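Long-range contact in 432aa long hypothetical deoxyribodipyrimidine photolyase (PDB 2E0I), which probably repairs ultraviolet-damaged DNA by splitting cyclobutane pyrimidine dimers with light energy, and binds two FAD molecules, one probably a light-harvesting antenna: residues M54-L59 with T176-E181. Sequence-based numbering, arbitrary orientation.
With FAD (flavin-adenine dinucleotide), chain F.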
loop_
_atom_site.group_PDB
_atom_site.type_symbol
_atom_site.label_atom_id
_atom_site.label_comp_id
_atom_site.label_asym_id
_atom_site.label_seq_id
_atom_site.Cartn_x
_atom_site.Cartn_y
_atom_site.Cartn_z
ATOM N N MET A 54 9.410 6.633 -1.777
ATOM C CA MET A 54 9.471 7.342 -0.506
ATOM C C MET A 54 10.667 8.318 -0.498
ATOM O O MET A 54 10.524 9.493 -0.148
ATOM C CB MET A 54 9.592 6.327 0.619
ATOM C CG MET A 54 9.637 6.917 1.990
ATOM S SD MET A 54 9.909 5.599 3.176
ATOM C CE MET A 54 11.700 5.495 3.126
ATOM N N ILE A 55 11.845 7.831 -0.881
ATOM C CA ILE A 55 13.031 8.677 -0.937
ATOM C C ILE A 55 12.770 9.880 -1.879
ATOM O O ILE A 55 13.052 11.031 -1.539
ATOM C CB ILE A 55 14.251 7.893 -1.482
ATOM C CG1 ILE A 55 14.415 6.558 -0.745
ATOM C CG2 ILE A 55 15.512 8.730 -1.324
ATOM C CD1 ILE A 55 14.895 6.698 0.670
ATOM N N ASN A 56 12.246 9.620 -3.071
ATOM C CA ASN A 56 11.958 10.722 -3.979
ATOM C C ASN A 56 10.980 11.710 -3.334
ATOM O O ASN A 56 11.156 12.927 -3.429
ATOM C CB ASN A 56 11.381 10.211 -5.296
ATOM C CG ASN A 56 12.438 9.630 -6.204
ATOM O OD1 ASN A 56 13.577 10.103 -6.224
ATOM N ND2 ASN A 56 12.068 8.609 -6.978
ATOM N N SER A 57 9.951 11.185 -2.676
ATOM C CA SER A 57 8.985 12.043 -2.020
ATOM C C SER A 57 9.661 12.803 -0.891
ATOM O O SER A 57 9.323 13.952 -0.628
ATOM C CB SER A 57 7.831 11.212 -1.486
ATOM O OG SER A 57 7.202 10.513 -2.550
ATOM N N LEU A 58 10.619 12.163 -0.225
ATOM C CA LEU A 58 11.365 12.811 0.851
ATOM C C LEU A 58 12.260 13.913 0.274
ATOM O O LEU A 58 12.468 14.949 0.917
ATOM C CB LEU A 58 12.213 11.790 1.623
ATOM C CG LEU A 58 11.450 10.925 2.631
ATOM C CD1 LEU A 58 12.345 9.833 3.190
ATOM C CD2 LEU A 58 10.929 11.819 3.753
ATOM N N LEU A 59 12.789 13.695 -0.932
ATOM C CA LEU A 59 13.625 14.707 -1.576
ATOM C C LEU A 59 12.769 15.925 -1.901
ATOM O O LEU A 59 13.183 17.062 -1.649
ATOM C CB LEU A 59 14.262 14.175 -2.866
ATOM C CG LEU A 59 15.342 13.105 -2.680
ATOM C CD1 LEU A 59 15.770 12.565 -4.023
ATOM C CD2 LEU A 59 16.523 13.680 -1.926
ATOM N N THR A 176 21.407 6.282 -0.482
ATOM C CA THR A 176 21.998 4.947 -0.431
ATOM C C THR A 176 20.939 3.883 -0.608
ATOM O O THR A 176 21.189 2.844 -1.217
ATOM C CB THR A 176 22.632 4.647 0.914
ATOM O OG1 THR A 176 23.452 5.756 1.316
ATOM C CG2 THR A 176 23.467 3.376 0.819
ATOM N N PHE A 177 19.763 4.150 -0.048
ATOM C CA PHE A 177 18.650 3.220 -0.081
ATOM C C PHE A 177 17.850 3.227 -1.368
ATOM O O PHE A 177 17.075 2.307 -1.612
ATOM C CB PHE A 177 17.728 3.500 1.102
ATOM C CG PHE A 177 18.417 3.413 2.431
ATOM C CD1 PHE A 177 18.863 2.185 2.921
ATOM C CD2 PHE A 177 18.642 4.560 3.185
ATOM C CE1 PHE A 177 19.526 2.106 4.145
ATOM C CE2 PHE A 177 19.301 4.491 4.402
ATOM C CZ PHE A 177 19.744 3.263 4.885
ATOM N N LYS A 178 18.018 4.264 -2.185
ATOM C CA LYS A 178 17.294 4.339 -3.450
ATOM C C LYS A 178 18.127 3.532 -4.436
ATOM O O LYS A 178 19.159 4.005 -4.921
ATOM C CB LYS A 178 17.162 5.792 -3.911
ATOM C CG LYS A 178 16.158 5.965 -5.040
ATOM C CD LYS A 178 15.862 7.417 -5.360
ATOM C CE LYS A 178 16.999 8.052 -6.114
ATOM N NZ LYS A 178 16.613 9.388 -6.648
ATOM N N LYS A 179 17.683 2.308 -4.717
ATOM C CA LYS A 179 18.414 1.404 -5.603
ATOM C C LYS A 179 17.811 1.171 -6.981
ATOM O O LYS A 179 18.537 0.985 -7.954
ATOM C CB LYS A 179 18.595 0.046 -4.919
ATOM C CG LYS A 179 19.321 0.103 -3.582
ATOM C CD LYS A 179 19.408 -1.287 -2.976
ATOM C CE LYS A 179 19.867 -1.264 -1.527
ATOM N NZ LYS A 179 19.810 -2.633 -0.922
ATOM N N ILE A 180 16.490 1.161 -7.068
ATOM C CA ILE A 180 15.829 0.925 -8.339
ATOM C C ILE A 180 14.474 1.594 -8.319
ATOM O O ILE A 180 13.624 1.247 -7.507
ATOM C CB ILE A 180 15.659 -0.579 -8.576
ATOM C CG1 ILE A 180 14.728 -0.814 -9.761
ATOM C CG2 ILE A 180 15.128 -1.243 -7.321
ATOM C CD1 ILE A 180 14.434 -2.289 -10.014
ATOM N N GLU A 181 14.280 2.549 -9.222
ATOM C CA GLU A 181 13.035 3.315 -9.308
ATOM C C GLU A 181 12.003 2.747 -10.283
ATOM O O GLU A 181 12.353 2.156 -11.299
ATOM C CB GLU A 181 13.348 4.763 -9.708
ATOM C CG GLU A 181 14.295 5.489 -8.752
ATOM C CD GLU A 181 14.444 6.975 -9.071
ATOM O OE1 GLU A 181 13.406 7.662 -9.244
ATOM O OE2 GLU A 181 15.598 7.461 -9.136
HETATM P PA FAD F . 6.762 -1.190 7.372
HETATM O O1A FAD F . 5.784 -1.898 6.516
HETATM O O2A FAD F . 8.088 -0.713 6.925
HETATM O O5B FAD F . 7.262 -2.489 8.184
HETATM C C5B FAD F . 8.040 -2.344 9.378
HETATM C C4B FAD F . 8.296 -3.693 10.055
HETATM O O4B FAD F . 7.114 -4.504 9.901
HETATM C C3B FAD F . 9.422 -4.465 9.366
HETATM O O3B FAD F . 9.981 -5.414 10.280
HETATM C C2B FAD F . 8.651 -5.182 8.259
HETATM O O2B FAD F . 9.383 -6.337 7.843
HETATM C C1B FAD F . 7.427 -5.629 9.061
HETATM N N9A FAD F . 6.289 -5.985 8.178
HETATM C C8A FAD F . 5.783 -5.224 7.209
HETATM N N7A FAD F . 4.740 -5.831 6.650
HETATM C C5A FAD F . 4.574 -6.994 7.269
HETATM C C6A FAD F . 3.657 -8.032 7.152
HETATM N N6A FAD F . 2.709 -7.991 6.222
HETATM N N1A FAD F . 3.758 -9.089 7.972
HETATM C C2A FAD F . 4.718 -9.158 8.879
HETATM N N3A FAD F . 5.607 -8.189 9.014
HETATM C C4A FAD F . 5.564 -7.099 8.237
HETATM N N1 FAD F . 9.116 5.301 7.791
HETATM C C2 FAD F . 10.103 5.879 8.599
HETATM O O2 FAD F . 9.791 6.692 9.467
HETATM N N3 FAD F . 11.438 5.488 8.444
HETATM C C4 FAD F . 11.782 4.517 7.494
HETATM O O4 FAD F . 12.959 4.182 7.357
HETATM C C4X FAD F . 10.796 3.931 6.706
HETATM N N5 FAD F . 11.124 2.911 5.803
HETATM C C5X FAD F . 10.128 2.305 5.027
HETATM C C6 FAD F . 10.452 1.233 4.200
HETATM C C7 FAD F . 9.456 0.562 3.495
HETATM C C7M FAD F . 9.838 -0.618 2.597
HETATM C C8 FAD F . 8.132 0.972 3.617
HETATM C C8M FAD F . 7.013 0.256 2.858
HETATM C C9 FAD F . 7.810 2.050 4.439
HETATM C C9A FAD F . 8.804 2.722 5.146
HETATM N N10 FAD F . 8.484 3.774 6.019
HETATM C C10 FAD F . 9.468 4.326 6.850
HETATM C "C1'" FAD F . 7.089 4.258 6.139
HETATM C "C2'" FAD F . 6.239 3.402 7.077
HETATM O "O2'" FAD F . 5.060 2.968 6.391
HETATM C "C3'" FAD F . 5.863 4.193 8.335
HETATM O "O3'" FAD F . 7.049 4.515 9.068
HETATM C "C4'" FAD F . 4.917 3.384 9.225
HETATM O "O4'" FAD F . 4.420 4.229 10.267
HETATM C "C5'" FAD F . 5.638 2.181 9.839
HETATM O "O5'" FAD F . 4.754 1.070 10.008
HETATM P P FAD F . 4.636 -0.043 8.850
HETATM O O1P FAD F . 3.851 -1.167 9.410
HETATM O O2P FAD F . 4.171 0.587 7.595
HETATM O O3P FAD F . 6.168 -0.516 8.710
#
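The amide of Asn56 and the carboxylate of Glu181 meet with their planes 56° apart. Asn56 ND2 donates to Glu181 OE1 at 2.8 Å, a contact that lies close to the amide's own plane but reaches the oxygen from above the carboxylate plane. On the carbonyl side of the same amide, Lys178 NZ donates to Asn56 OD1 at 3.1 Å, only slightly tilted from the carbonyl plane. The lysine chain crosses the asparagine at about a right angle and bends at chi3 (75°), which turns CE; NZ also forms a weak hydrogen bond, part of a salt bridge, to Glu181 OE2, 3.3 Å away. An alanine at Asn56 would probably leave Lys178 and Glu181 paired with each other but without the amide that bridges them to helix 48-66. Beside this polar cluster, Ile55 CB packs on Lys178 CD at 4.2 Å, and Ile55 CD1 approaches Phe177 CB. One residue back, Met54 turns to one flavin, its SD 3.7 Å from FAD C9A. Helix 48-66 thus lines a flavin pocket with Met54 and meets the loop before helix 189-196 through Asn56, with Ser52 OG bonded to Ile180 O; the Asn56 amide probably serves both a cation and an anion, as acceptor from Lys178 and donor to Glu181.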